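Long-range contacts in dimethyl-sulfide monooxygenase (Hyphomicrobium sulfonivorans, PDB 6AK1), which oxidises dimethyl sulfide to methanethiol and formaldehyde with NADH and oxygen, using FMN as cofactor, the first step in degrading this compound: residues C14-S19 with L74-Q79; Q18-W23 with E361-G366; S194-I199 with E460-R465; E45-C50 with A94-V99. One frame throughout, in Å; residues are numbered along the deposited sequence.

Contact 1 of 4, residues C14-S19 with L74-Q79; sequences CVSHQS and LRDADQ
A single beta bridge between S16 and D78 joins the loop after strand 6-12 of the TIM barrel to the turn that ends helix 71-75, where A77, at positive phi, is the C-prime residue of a Schellman motif. S16 N donates to A77 O at 3.0 Å, and S16 O accepts from Q79 N, also at 3.0 Å. The S16 side chain adds a third bond: with OG set anti to its own carbonyl carbon (chi1 -64°), OG donates to D76 O at 2.8 Å, nearly along the C=O axis. One serine serves two successive carbonyls just past the helix. Beside it, V15 CB packs on the A77 methyl, CB, at 3.6 Å, and a water links V15 N to A77 O. Q79, extended beyond CG, passes C14 SG with its CG at 4.1 Å; NE2 donates to H17 O at 3.1 Å, the acceptor lying in the plane of the Q79 amide, and sits at the edge of the H17 ring. Since Q79 OE1 is hydrogen-bonded to Y63 OH, both ends of the amide are held. An alanine in place of Q79 would probably leave H17 O and Y63 OH without these partners and open a gap beside the cysteine sulfur. Around the contact, L311 and W315 of helix 305-316 and M12 of strand 6-12 pack against Q79, while F10 of that strand meets the H17 ring.

Contact 2 of 4, residues Q18-W23 with E361-G366; sequences QSAGTW and ERCIGG
S19 OG stands anti to its own carbonyl carbon, beside the backbone N (chi1 -69°), which brings it to 3.5 Å from I364 CA; it also makes a weak hydrogen bond to Y398 O. In T22 the methyl CG2 takes the corresponding place (chi1 56° for OG1) and meets I364 CG1 at 4.0 Å, the two side chains crossing at about a right angle. The threonine hydroxyl is engaged by A399 O, so it is the apolar branch that faces the isoleucine. The one hydrogen bond across the contact is backbone to backbone: A20 N donates to C363 O at 2.8 Å, close to straight (159° at the hydrogen) and in the plane of the carbonyl. C363 O is approached a second time, by S19 CA at 3.2 Å in a CA-H...O contact. A20 CB rests 4.2 Å from C363 SG, and M308 of helix 305-316 touches both residues. Q18 O comes within 3.0 Å of G366 N, but the angle is too poor for a hydrogen bond. A CB on G365 would run into R362 NH2, and one on G366 would press on Q18 NE2. The R362 guanidinium lies with one face over I364 O and makes a weak bond from NH2 to G366 O, an oxygen that Y312 OH also binds. The loop after strand 6-12 of the TIM barrel is therefore fitted to the end of helix 355-362 mostly by backbone shape and apolar touch, with a single backbone hydrogen bond as its polar link.

Contact 3 of 4, residues S194-I199 with E460-R465; sequences SKVHPI and ESVADR
H197 bridges two loops at the periphery of the protein: its own, which follows the antiparallel strand pair 181-184 and 189-191, and residues 460-465 of the chain's C-terminal extension beyond helix 431-435. From the backbone outward, H197 CB and CG lie 3.6 and 3.7 Å from E460 O, and ND1 then donates to that same oxygen at 3.0 Å. The acceptor sits in the ring plane at the imidazole edge, yet the nitrogen itself stands above the plane of the E460 carbonyl, 53° out of it. CE1 comes to 4.0 Å from S461 CB, and NE2 at the far side of the ring bonds to E177 OE2. With acceptors at both nitrogens, the ring may well carry a positive charge. Next to it the backbones join, V462 N donating to V196 O at 3.0 Å. The side chains of V196 and V462 run alongside each other in the same direction, CG1 of the first 3.9 Å from CG2 of the second. The 460-465 turn is braced internally: S461 N donates to D464 OD2, and D464 N returns a weak bond to S461 OG. P198 crosses the E460 side chain at about a right angle, its CG 3.6 Å from OE2, an oxygen that also forms a salt bridge with R465 NH1, while N200 ND2 binds OE1. E460 O takes a second hydrogen from a water 2.6 Å away, which also donates to P198 O.

Contact 4 of 4, residues E45-C50 with A94-V99; sequences ELERGC and AVTEHV
The last turn of helix 36-48 meets the loop that leads into strand 100-106 through one carboxylate, that of E47, which takes up the backbone N-H groups of E97, H98 and V99. Its chi1 (-68°) sets CG anti to the carbonyl carbon, and the extended chain beyond carries the carboxylate into the bend of the loop. E47 OE2 accepts from H98 N at 2.6 Å on its syn lone pair and from V99 N at 2.8 Å on its anti lone pair. E97 N joins on the syn side at 3.1 Å from OE2, somewhat out of the carboxylate plane, and gives a weak bond to OE1. A water links OE1 to V95 O. Three donors on one oxygen would be expected to favour the ionised acid. The helix itself ends here in a Schellman motif, with C50 as the C-prime residue, its N bonded to E47 O. T96 CB comes within 3.4 Å of E47 OE2, while T96 OG1 is hydrogen-bonded to M92 O and R129 NH1. An alanine in place of E47 would probably leave the amides of E97, H98 and V99 without their shared acceptor and the 96-99 bend freer to shift. L46 crosses V99 at about a right angle, CD1 to CG2 at 4.1 Å, and Y426 stacks on the H98 ring, whose ND1 is hydrogen-bonded to K434 NZ.

In the fold
Contacts 1 and 2 are neighbours, their centres 9 Å apart: both start from the loop after strand 6-12, share Q18 and S19, and pack against helix 305-316. That loop leaves the C-terminal ends of the barrel strands, where a TIM barrel carries its active site; C14 and H17 come within about 7 and 8 Å, side chain to side chain, of D58 and T104, which probably bind FMN. Contact 4, some 26 Å from contact 1 between centres and nested along the chain within the span closed by contact 2, uses the loop before strand 100-106, at the N-terminal ends. Contact 3 stands apart, about 54 Å from contact 2 between centres, where the C-terminal extension meets a peripheral loop.

Contact 1 of 4, residues C14-S19 with L74-Q79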
loop_
_atom_site.group_PDB
_atom_site.type_symbol
_atom_site.label_atom_id
_atom_site.label_comp_id
_atom_site.label_asym_id
_atom_site.label_seq_id
_atom_site.Cartn_x
_atom_site.Cartn_y
_atom_site.Cartn_z
ATOM N N CYS A 14 9.907 -6.428 7.248
ATOM C CA CYS A 14 10.128 -6.618 8.677
ATOM C C CYS A 14 9.595 -7.994 9.068
ATOM O O CYS A 14 9.076 -8.729 8.231
ATOM C CB CYS A 14 9.439 -5.524 9.492
ATOM S SG CYS A 14 7.640 -5.647 9.456
ATOM N N VAL A 15 9.683 -8.322 10.363
ATOM C CA VAL A 15 9.321 -9.661 10.827
ATOM C C VAL A 15 7.842 -9.728 11.215
ATOM O O VAL A 15 7.053 -10.424 10.567
ATOM C CB VAL A 15 10.221 -10.095 11.997
ATOM C CG1 VAL A 15 9.808 -11.479 12.502
ATOM C CG2 VAL A 15 11.708 -10.086 11.583
ATOM N N SER A 16 7.452 -9.035 12.284
ATOM C CA SER A 16 6.056 -9.013 12.728
ATOM C C SER A 16 5.360 -7.787 12.143
ATOM O O SER A 16 5.704 -6.646 12.476
ATOM C CB SER A 16 5.974 -9.013 14.248
ATOM O OG SER A 16 6.496 -10.217 14.803
ATOM N N HIS A 17 4.375 -8.025 11.280
ATOM C CA HIS A 17 3.708 -6.960 10.546
ATOM C C HIS A 17 2.329 -6.689 11.131
ATOM O O HIS A 17 2.113 -5.676 11.800
ATOM C CB HIS A 17 3.598 -7.339 9.061
ATOM C CG HIS A 17 3.004 -6.274 8.197
ATOM N ND1 HIS A 17 2.477 -6.540 6.949
ATOM C CD2 HIS A 17 2.864 -4.938 8.390
ATOM C CE1 HIS A 17 2.032 -5.414 6.413
ATOM N NE2 HIS A 17 2.251 -4.428 7.268
ATOM N N GLN A 18 1.387 -7.579 10.852
ATOM C CA GLN A 18 0.037 -7.503 11.392
ATOM C C GLN A 18 -0.229 -8.531 12.491
ATOM O O GLN A 18 -1.307 -8.493 13.097
ATOM C CB GLN A 18 -0.991 -7.671 10.267
ATOM C CG GLN A 18 -0.886 -6.631 9.159
ATOM C CD GLN A 18 -1.254 -5.212 9.625
ATOM O OE1 GLN A 18 -0.449 -4.283 9.527
ATOM N NE2 GLN A 18 -2.472 -5.047 10.116
ATOM N N SER A 19 0.723 -9.427 12.786
ATOM C CA SER A 19 0.546 -10.483 13.779
ATOM C C SER A 19 1.742 -10.529 14.721
ATOM O O SER A 19 2.884 -10.318 14.302
ATOM C CB SER A 19 0.383 -11.857 13.119
ATOM O OG SER A 19 -0.857 -11.951 12.432
ATOM N N LEU A 74 10.905 -4.469 20.084
ATOM C CA LEU A 74 12.145 -5.153 19.715
ATOM C C LEU A 74 12.093 -6.641 20.060
ATOM O O LEU A 74 12.602 -7.481 19.304
ATOM C CB LEU A 74 13.337 -4.491 20.413
ATOM C CG LEU A 74 13.746 -3.119 19.878
ATOM C CD1 LEU A 74 14.620 -2.361 20.903
ATOM C CD2 LEU A 74 14.479 -3.251 18.533
ATOM N N ARG A 75 11.494 -6.986 21.206
ATOM C CA ARG A 75 11.519 -8.377 21.657
ATOM C C ARG A 75 10.705 -9.281 20.740
ATOM O O ARG A 75 11.077 -10.437 20.516
ATOM C CB ARG A 75 11.020 -8.481 23.102
ATOM C CG ARG A 75 12.013 -7.925 24.117
ATOM C CD ARG A 75 11.456 -7.959 25.568
ATOM N NE ARG A 75 11.183 -9.319 26.042
ATOM C CZ ARG A 75 12.114 -10.128 26.539
ATOM N NH1 ARG A 75 13.376 -9.722 26.613
ATOM N NH2 ARG A 75 11.790 -11.353 26.946
ATOM N N ASP A 76 9.597 -8.782 20.202
ATOM C CA ASP A 76 8.780 -9.541 19.268
ATOM C C ASP A 76 8.950 -9.071 17.817
ATOM O O ASP A 76 8.191 -9.495 16.938
ATOM C CB ASP A 76 7.311 -9.465 19.703
ATOM C CG ASP A 76 6.411 -10.392 18.909
ATOM O OD1 ASP A 76 6.772 -11.570 18.738
ATOM O OD2 ASP A 76 5.361 -9.927 18.433
ATOM N N ALA A 77 9.937 -8.212 17.549
ATOM C CA ALA A 77 10.246 -7.750 16.193
ATOM C C ALA A 77 9.027 -7.140 15.509
ATOM O O ALA A 77 8.785 -7.360 14.315
ATOM C CB ALA A 77 10.831 -8.880 15.337
ATOM N N ASP A 78 8.271 -6.335 16.263
ATOM C CA ASP A 78 7.040 -5.698 15.781
ATOM C C ASP A 78 7.394 -4.455 14.965
ATOM O O ASP A 78 7.504 -3.340 15.489
ATOM C CB ASP A 78 6.120 -5.369 16.951
ATOM C CG ASP A 78 5.814 -6.595 17.792
ATOM O OD1 ASP A 78 5.134 -7.514 17.280
ATOM O OD2 ASP A 78 6.300 -6.661 18.943
ATOM N N GLN A 79 7.569 -4.673 13.653
ATOM C CA GLN A 79 7.924 -3.663 12.655
ATOM C C GLN A 79 9.262 -2.995 12.964
ATOM O O GLN A 79 9.558 -1.914 12.451
ATOM C CB GLN A 79 6.789 -2.641 12.489
ATOM C CG GLN A 79 5.477 -3.315 12.013
ATOM C CD GLN A 79 4.400 -2.323 11.569
ATOM O OE1 GLN A 79 4.683 -1.149 11.313
ATOM N NE2 GLN A 79 3.153 -2.796 11.488
HETATM O O HOH W 1 10.972 -6.808 12.317
#

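Contact 2 of 4, residues Q18-W23 with E361-G366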
loop_
_atom_site.group_PDB
_atom_site.type_symbol
_atom_site.label_atom_id
_atom_site.label_comp_id
_atom_site.label_asym_id
_atom_site.label_seq_id
_atom_site.Cartn_x
_atom_site.Cartn_y
_atom_site.Cartn_z
ATOM N N GLN A 18 1.387 -7.579 10.852
ATOM C CA GLN A 18 0.037 -7.503 11.392
ATOM C C GLN A 18 -0.229 -8.531 12.491
ATOM O O GLN A 18 -1.307 -8.493 13.097
ATOM C CB GLN A 18 -0.991 -7.671 10.267
ATOM C CG GLN A 18 -0.886 -6.631 9.159
ATOM C CD GLN A 18 -1.254 -5.212 9.625
ATOM O OE1 GLN A 18 -0.449 -4.283 9.527
ATOM N NE2 GLN A 18 -2.472 -5.047 10.116
ATOM N N SER A 19 0.723 -9.427 12.786
ATOM C CA SER A 19 0.546 -10.483 13.779
ATOM C C SER A 19 1.742 -10.529 14.721
ATOM O O SER A 19 2.884 -10.318 14.302
ATOM C CB SER A 19 0.383 -11.857 13.119
ATOM O OG SER A 19 -0.857 -11.951 12.432
ATOM N N ALA A 20 1.480 -10.846 15.992
ATOM C CA ALA A 20 2.506 -10.844 17.030
ATOM C C ALA A 20 2.838 -12.271 17.446
ATOM O O ALA A 20 1.933 -13.083 17.640
ATOM C CB ALA A 20 2.043 -10.035 18.245
ATOM N N GLY A 21 4.131 -12.577 17.584
ATOM C CA GLY A 21 4.576 -13.881 18.037
ATOM C C GLY A 21 4.530 -15.013 17.022
ATOM O O GLY A 21 5.278 -15.991 17.176
ATOM N N THR A 22 3.698 -14.920 15.976
ATOM C CA THR A 22 3.570 -16.016 15.013
ATOM C C THR A 22 4.811 -16.228 14.143
ATOM O O THR A 22 4.879 -17.241 13.434
ATOM C CB THR A 22 2.355 -15.796 14.116
ATOM O OG1 THR A 22 2.460 -14.524 13.480
ATOM C CG2 THR A 22 1.047 -15.857 14.924
ATOM N N TRP A 23 5.792 -15.317 14.176
ATOM C CA TRP A 23 7.070 -15.588 13.528
ATOM C C TRP A 23 7.802 -16.747 14.179
ATOM O O TRP A 23 8.721 -17.312 13.578
ATOM C CB TRP A 23 7.961 -14.352 13.565
ATOM C CG TRP A 23 8.355 -13.942 14.946
ATOM C CD1 TRP A 23 7.668 -13.098 15.794
ATOM C CD2 TRP A 23 9.533 -14.347 15.655
ATOM N NE1 TRP A 23 8.363 -12.948 16.973
ATOM C CE2 TRP A 23 9.500 -13.715 16.921
ATOM C CE3 TRP A 23 10.611 -15.185 15.347
ATOM C CZ2 TRP A 23 10.512 -13.888 17.868
ATOM C CZ3 TRP A 23 11.615 -15.359 16.294
ATOM C CH2 TRP A 23 11.555 -14.713 17.540
ATOM N N GLU A 361 -6.352 -13.233 21.303
ATOM C CA GLU A 361 -6.944 -13.543 20.001
ATOM C C GLU A 361 -6.496 -12.552 18.936
ATOM O O GLU A 361 -6.301 -12.930 17.775
ATOM C CB GLU A 361 -8.474 -13.551 20.077
ATOM C CG GLU A 361 -9.070 -14.622 20.965
ATOM C CD GLU A 361 -9.596 -15.816 20.181
ATOM O OE1 GLU A 361 -9.119 -16.943 20.446
ATOM O OE2 GLU A 361 -10.488 -15.631 19.316
ATOM N N ARG A 362 -6.355 -11.276 19.301
ATOM C CA ARG A 362 -5.978 -10.254 18.328
ATOM C C ARG A 362 -4.501 -10.318 17.939
ATOM O O ARG A 362 -4.094 -9.612 17.010
ATOM C CB ARG A 362 -6.336 -8.859 18.861
ATOM C CG ARG A 362 -7.839 -8.657 19.184
ATOM C CD ARG A 362 -8.765 -9.189 18.077
ATOM N NE ARG A 362 -8.394 -8.652 16.775
ATOM C CZ ARG A 362 -8.690 -9.220 15.611
ATOM N NH1 ARG A 362 -9.381 -10.348 15.591
ATOM N NH2 ARG A 362 -8.281 -8.662 14.472
ATOM N N CYS A 363 -3.698 -11.164 18.589
ATOM C CA CYS A 363 -2.330 -11.378 18.128
ATOM C C CYS A 363 -2.261 -11.868 16.687
ATOM O O CYS A 363 -1.173 -11.862 16.108
ATOM C CB CYS A 363 -1.602 -12.367 19.036
ATOM S SG CYS A 363 -1.091 -11.643 20.603
ATOM N N ILE A 364 -3.379 -12.309 16.111
ATOM C CA ILE A 364 -3.516 -12.534 14.673
ATOM C C ILE A 364 -4.538 -11.545 14.135
ATOM O O ILE A 364 -5.676 -11.494 14.622
ATOM C CB ILE A 364 -3.969 -13.966 14.352
ATOM C CG1 ILE A 364 -2.885 -14.977 14.726
ATOM C CG2 ILE A 364 -4.346 -14.070 12.874
ATOM C CD1 ILE A 364 -3.324 -16.400 14.526
ATOM N N GLY A 365 -4.149 -10.777 13.127
ATOM C CA GLY A 365 -5.068 -9.916 12.408
ATOM C C GLY A 365 -4.891 -8.441 12.690
ATOM O O GLY A 365 -5.350 -7.614 11.896
ATOM N N GLY A 366 -4.240 -8.090 13.791
ATOM C CA GLY A 366 -4.023 -6.701 14.140
ATOM C C GLY A 366 -5.315 -5.995 14.492
ATOM O O GLY A 366 -5.966 -6.321 15.493
#

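Contact 3 of 4, residues S194-I199 with E460-R465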
loop_
_atom_site.group_PDB
_atom_site.type_symbol
_atom_site.label_atom_id
_atom_site.label_comp_id
_atom_site.label_asym_id
_atom_site.label_seq_id
_atom_site.Cartn_x
_atom_site.Cartn_y
_atom_site.Cartn_z
ATOM N N SER A 194 13.933 20.538 -27.288
ATOM C CA SER A 194 12.797 21.443 -27.422
ATOM C C SER A 194 11.489 20.795 -27.001
ATOM O O SER A 194 10.462 21.482 -26.959
ATOM C CB SER A 194 12.669 21.967 -28.861
ATOM O OG SER A 194 12.197 20.968 -29.746
ATOM N N LYS A 195 11.500 19.502 -26.685
ATOM C CA LYS A 195 10.329 18.808 -26.165
ATOM C C LYS A 195 10.488 18.441 -24.699
ATOM O O LYS A 195 9.702 17.648 -24.176
ATOM C CB LYS A 195 10.044 17.557 -26.995
ATOM C CG LYS A 195 9.129 17.788 -28.188
ATOM C CD LYS A 195 9.806 18.557 -29.276
ATOM C CE LYS A 195 8.914 18.621 -30.511
ATOM N NZ LYS A 195 8.515 17.251 -30.927
ATOM N N VAL A 196 11.512 18.971 -24.037
ATOM C CA VAL A 196 11.716 18.815 -22.602
ATOM C C VAL A 196 11.472 20.172 -21.955
ATOM O O VAL A 196 11.961 21.194 -22.447
ATOM C CB VAL A 196 13.128 18.288 -22.297
ATOM C CG1 VAL A 196 13.382 18.223 -20.782
ATOM C CG2 VAL A 196 13.306 16.916 -22.934
ATOM N N HIS A 197 10.724 20.188 -20.856
ATOM C CA HIS A 197 10.206 21.438 -20.334
ATOM C C HIS A 197 10.524 21.567 -18.831
ATOM O O HIS A 197 10.167 20.674 -18.056
ATOM C CB HIS A 197 8.686 21.525 -20.558
ATOM C CG HIS A 197 8.297 21.391 -22.000
ATOM N ND1 HIS A 197 8.252 22.469 -22.862
ATOM C CD2 HIS A 197 7.960 20.305 -22.737
ATOM C CE1 HIS A 197 7.895 22.053 -24.067
ATOM N NE2 HIS A 197 7.709 20.746 -24.018
ATOM N N PRO A 198 11.176 22.647 -18.422
ATOM C CA PRO A 198 11.171 22.972 -16.988
ATOM C C PRO A 198 9.733 23.135 -16.518
ATOM O O PRO A 198 8.894 23.718 -17.214
ATOM C CB PRO A 198 11.967 24.287 -16.910
ATOM C CG PRO A 198 12.058 24.808 -18.318
ATOM C CD PRO A 198 11.902 23.633 -19.243
ATOM N N ILE A 199 9.423 22.568 -15.351
ATOM C CA ILE A 199 8.031 22.619 -14.919
ATOM C C ILE A 199 7.687 23.972 -14.310
ATOM O O ILE A 199 6.499 24.313 -14.203
ATOM C CB ILE A 199 7.695 21.460 -13.957
ATOM C CG1 ILE A 199 8.529 21.538 -12.673
ATOM C CG2 ILE A 199 7.877 20.097 -14.667
ATOM C CD1 ILE A 199 7.992 20.677 -11.540
ATOM N N GLU A 460 7.769 27.056 -22.447
ATOM C CA GLU A 460 9.227 27.139 -22.407
ATOM C C GLU A 460 9.861 25.752 -22.387
ATOM O O GLU A 460 9.444 24.873 -21.622
ATOM C CB GLU A 460 9.671 27.933 -21.176
ATOM C CG GLU A 460 11.180 27.953 -20.962
ATOM C CD GLU A 460 11.563 28.407 -19.558
ATOM O OE1 GLU A 460 10.698 28.953 -18.834
ATOM O OE2 GLU A 460 12.736 28.206 -19.172
ATOM N N SER A 461 10.866 25.561 -23.241
ATOM C CA SER A 461 11.616 24.316 -23.333
ATOM C C SER A 461 13.079 24.561 -22.979
ATOM O O SER A 461 13.536 25.705 -22.867
ATOM C CB SER A 461 11.512 23.708 -24.738
ATOM O OG SER A 461 12.349 24.386 -25.653
ATOM N N VAL A 462 13.827 23.466 -22.808
ATOM C CA VAL A 462 15.261 23.589 -22.529
ATOM C C VAL A 462 15.985 24.263 -23.697
ATOM O O VAL A 462 16.894 25.080 -23.497
ATOM C CB VAL A 462 15.867 22.209 -22.203
ATOM C CG1 VAL A 462 17.362 22.303 -21.996
ATOM C CG2 VAL A 462 15.210 21.612 -20.968
ATOM N N ALA A 463 15.584 23.947 -24.931
ATOM C CA ALA A 463 16.245 24.521 -26.105
ATOM C C ALA A 463 16.080 26.042 -26.177
ATOM O O ALA A 463 16.961 26.732 -26.696
ATOM C CB ALA A 463 15.704 23.866 -27.379
ATOM N N ASP A 464 14.977 26.578 -25.644
ATOM C CA ASP A 464 14.716 28.017 -25.667
ATOM C C ASP A 464 15.828 28.849 -25.037
ATOM O O ASP A 464 15.940 30.035 -25.362
ATOM C CB ASP A 464 13.402 28.335 -24.948
ATOM C CG ASP A 464 12.190 27.930 -25.753
ATOM O OD1 ASP A 464 12.322 27.836 -26.988
ATOM O OD2 ASP A 464 11.110 27.702 -25.163
ATOM N N ARG A 465 16.610 28.264 -24.144
ATOM C CA ARG A 465 17.684 28.959 -23.491
ATOM C C ARG A 465 19.052 28.758 -24.104
ATOM O O ARG A 465 19.959 29.351 -23.667
ATOM C CB ARG A 465 17.752 28.551 -22.028
ATOM C CG ARG A 465 16.611 29.022 -21.172
ATOM C CD ARG A 465 17.008 29.273 -19.737
ATOM N NE ARG A 465 15.830 29.467 -18.893
ATOM C CZ ARG A 465 15.191 30.618 -18.716
ATOM N NH1 ARG A 465 14.125 30.666 -17.945
ATOM N NH2 ARG A 465 15.615 31.715 -19.297
HETATM O O HOH W 2 8.019 25.319 -19.463
#

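Contact 4 of 4, residues E45-C50 with A94-V99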
loop_
_atom_site.group_PDB
_atom_site.type_symbol
_atom_site.label_atom_id
_atom_site.label_comp_id
_atom_site.label_asym_id
_atom_site.label_seq_id
_atom_site.Cartn_x
_atom_site.Cartn_y
_atom_site.Cartn_z
ATOM N N GLU A 45 5.913 -17.038 -6.158
ATOM C CA GLU A 45 4.765 -17.745 -5.616
ATOM C C GLU A 45 3.467 -16.971 -5.855
ATOM O O GLU A 45 2.420 -17.584 -6.093
ATOM C CB GLU A 45 4.985 -18.008 -4.123
ATOM C CG GLU A 45 3.786 -18.593 -3.395
ATOM C CD GLU A 45 3.563 -20.081 -3.691
ATOM O OE1 GLU A 45 4.138 -20.590 -4.673
ATOM O OE2 GLU A 45 2.817 -20.742 -2.928
ATOM N N LEU A 46 3.522 -15.633 -5.832
ATOM C CA LEU A 46 2.351 -14.833 -6.187
ATOM C C LEU A 46 1.922 -15.043 -7.635
ATOM O O LEU A 46 0.725 -14.985 -7.927
ATOM C CB LEU A 46 2.619 -13.349 -5.930
ATOM C CG LEU A 46 2.761 -12.900 -4.464
ATOM C CD1 LEU A 46 2.702 -11.405 -4.357
ATOM C CD2 LEU A 46 1.680 -13.500 -3.608
ATOM N N GLU A 47 2.862 -15.290 -8.560
ATOM C CA GLU A 47 2.450 -15.491 -9.949
ATOM C C GLU A 47 1.874 -16.881 -10.182
ATOM O O GLU A 47 1.012 -17.049 -11.046
ATOM C CB GLU A 47 3.615 -15.239 -10.920
ATOM C CG GLU A 47 4.014 -13.800 -10.951
ATOM C CD GLU A 47 4.676 -13.350 -12.244
ATOM O OE1 GLU A 47 5.381 -14.143 -12.906
ATOM O OE2 GLU A 47 4.491 -12.172 -12.595
ATOM N N ARG A 48 2.317 -17.877 -9.422
ATOM C CA ARG A 48 1.680 -19.187 -9.480
ATOM C C ARG A 48 0.181 -19.087 -9.205
ATOM O O ARG A 48 -0.606 -19.865 -9.755
ATOM C CB ARG A 48 2.356 -20.146 -8.487
ATOM C CG ARG A 48 1.806 -21.573 -8.505
ATOM C CD ARG A 48 2.565 -22.485 -7.562
ATOM N NE ARG A 48 2.268 -22.273 -6.147
ATOM C CZ ARG A 48 1.290 -22.889 -5.483
ATOM N NH1 ARG A 48 0.490 -23.743 -6.114
ATOM N NH2 ARG A 48 1.105 -22.653 -4.186
ATOM N N GLY A 49 -0.234 -18.123 -8.388
ATOM C CA GLY A 49 -1.635 -17.892 -8.111
ATOM C C GLY A 49 -2.246 -16.700 -8.814
ATOM O O GLY A 49 -3.392 -16.351 -8.505
ATOM N N CYS A 50 -1.513 -16.050 -9.731
ATOM C CA CYS A 50 -2.006 -14.902 -10.516
ATOM C C CYS A 50 -2.508 -13.763 -9.623
ATOM O O CYS A 50 -3.469 -13.058 -9.956
ATOM C CB CYS A 50 -3.095 -15.336 -11.508
ATOM S SG CYS A 50 -2.534 -16.399 -12.872
ATOM N N ALA A 94 12.861 -9.246 -11.760
ATOM C CA ALA A 94 13.668 -10.057 -12.669
ATOM C C ALA A 94 13.135 -11.479 -12.820
ATOM O O ALA A 94 13.345 -12.092 -13.872
ATOM C CB ALA A 94 15.125 -10.116 -12.192
ATOM N N VAL A 95 12.495 -12.038 -11.791
ATOM C CA VAL A 95 12.009 -13.420 -11.857
ATOM C C VAL A 95 10.492 -13.476 -12.043
ATOM O O VAL A 95 9.879 -14.521 -11.838
ATOM C CB VAL A 95 12.441 -14.239 -10.628
ATOM C CG1 VAL A 95 13.969 -14.324 -10.542
ATOM C CG2 VAL A 95 11.848 -13.651 -9.335
ATOM N N THR A 96 9.869 -12.365 -12.417
ATOM C CA THR A 96 8.432 -12.358 -12.638
ATOM C C THR A 96 8.147 -11.613 -13.928
ATOM O O THR A 96 8.983 -10.879 -14.453
ATOM C CB THR A 96 7.664 -11.694 -11.487
ATOM O OG1 THR A 96 8.251 -10.417 -11.200
ATOM C CG2 THR A 96 7.661 -12.572 -10.209
ATOM N N GLU A 97 6.928 -11.760 -14.398
ATOM C CA GLU A 97 6.498 -11.131 -15.629
ATOM C C GLU A 97 5.335 -10.164 -15.442
ATOM O O GLU A 97 5.268 -9.165 -16.158
ATOM C CB GLU A 97 6.109 -12.219 -16.640
ATOM C CG GLU A 97 5.884 -11.711 -18.046
ATOM C CD GLU A 97 5.454 -12.817 -18.992
ATOM O OE1 GLU A 97 5.137 -12.503 -20.160
ATOM O OE2 GLU A 97 5.431 -13.996 -18.556
ATOM N N HIS A 98 4.448 -10.404 -14.469
ATOM C CA HIS A 98 3.154 -9.731 -14.425
ATOM C C HIS A 98 2.763 -9.152 -13.065
ATOM O O HIS A 98 2.042 -8.150 -13.016
ATOM C CB HIS A 98 2.059 -10.706 -14.866
ATOM C CG HIS A 98 2.063 -10.996 -16.334
ATOM N ND1 HIS A 98 1.828 -10.024 -17.285
ATOM C CD2 HIS A 98 2.285 -12.145 -17.017
ATOM C CE1 HIS A 98 1.911 -10.560 -18.490
ATOM N NE2 HIS A 98 2.191 -11.846 -18.355
ATOM N N VAL A 99 3.177 -9.776 -11.953
ATOM C CA VAL A 99 2.739 -9.288 -10.649
ATOM C C VAL A 99 3.229 -7.854 -10.447
ATOM O O VAL A 99 4.341 -7.488 -10.855
ATOM C CB VAL A 99 3.213 -10.225 -9.519
ATOM C CG1 VAL A 99 4.725 -10.187 -9.368
ATOM C CG2 VAL A 99 2.552 -9.859 -8.193
HETATM O O HOH W 3 7.217 -16.067 -11.917
#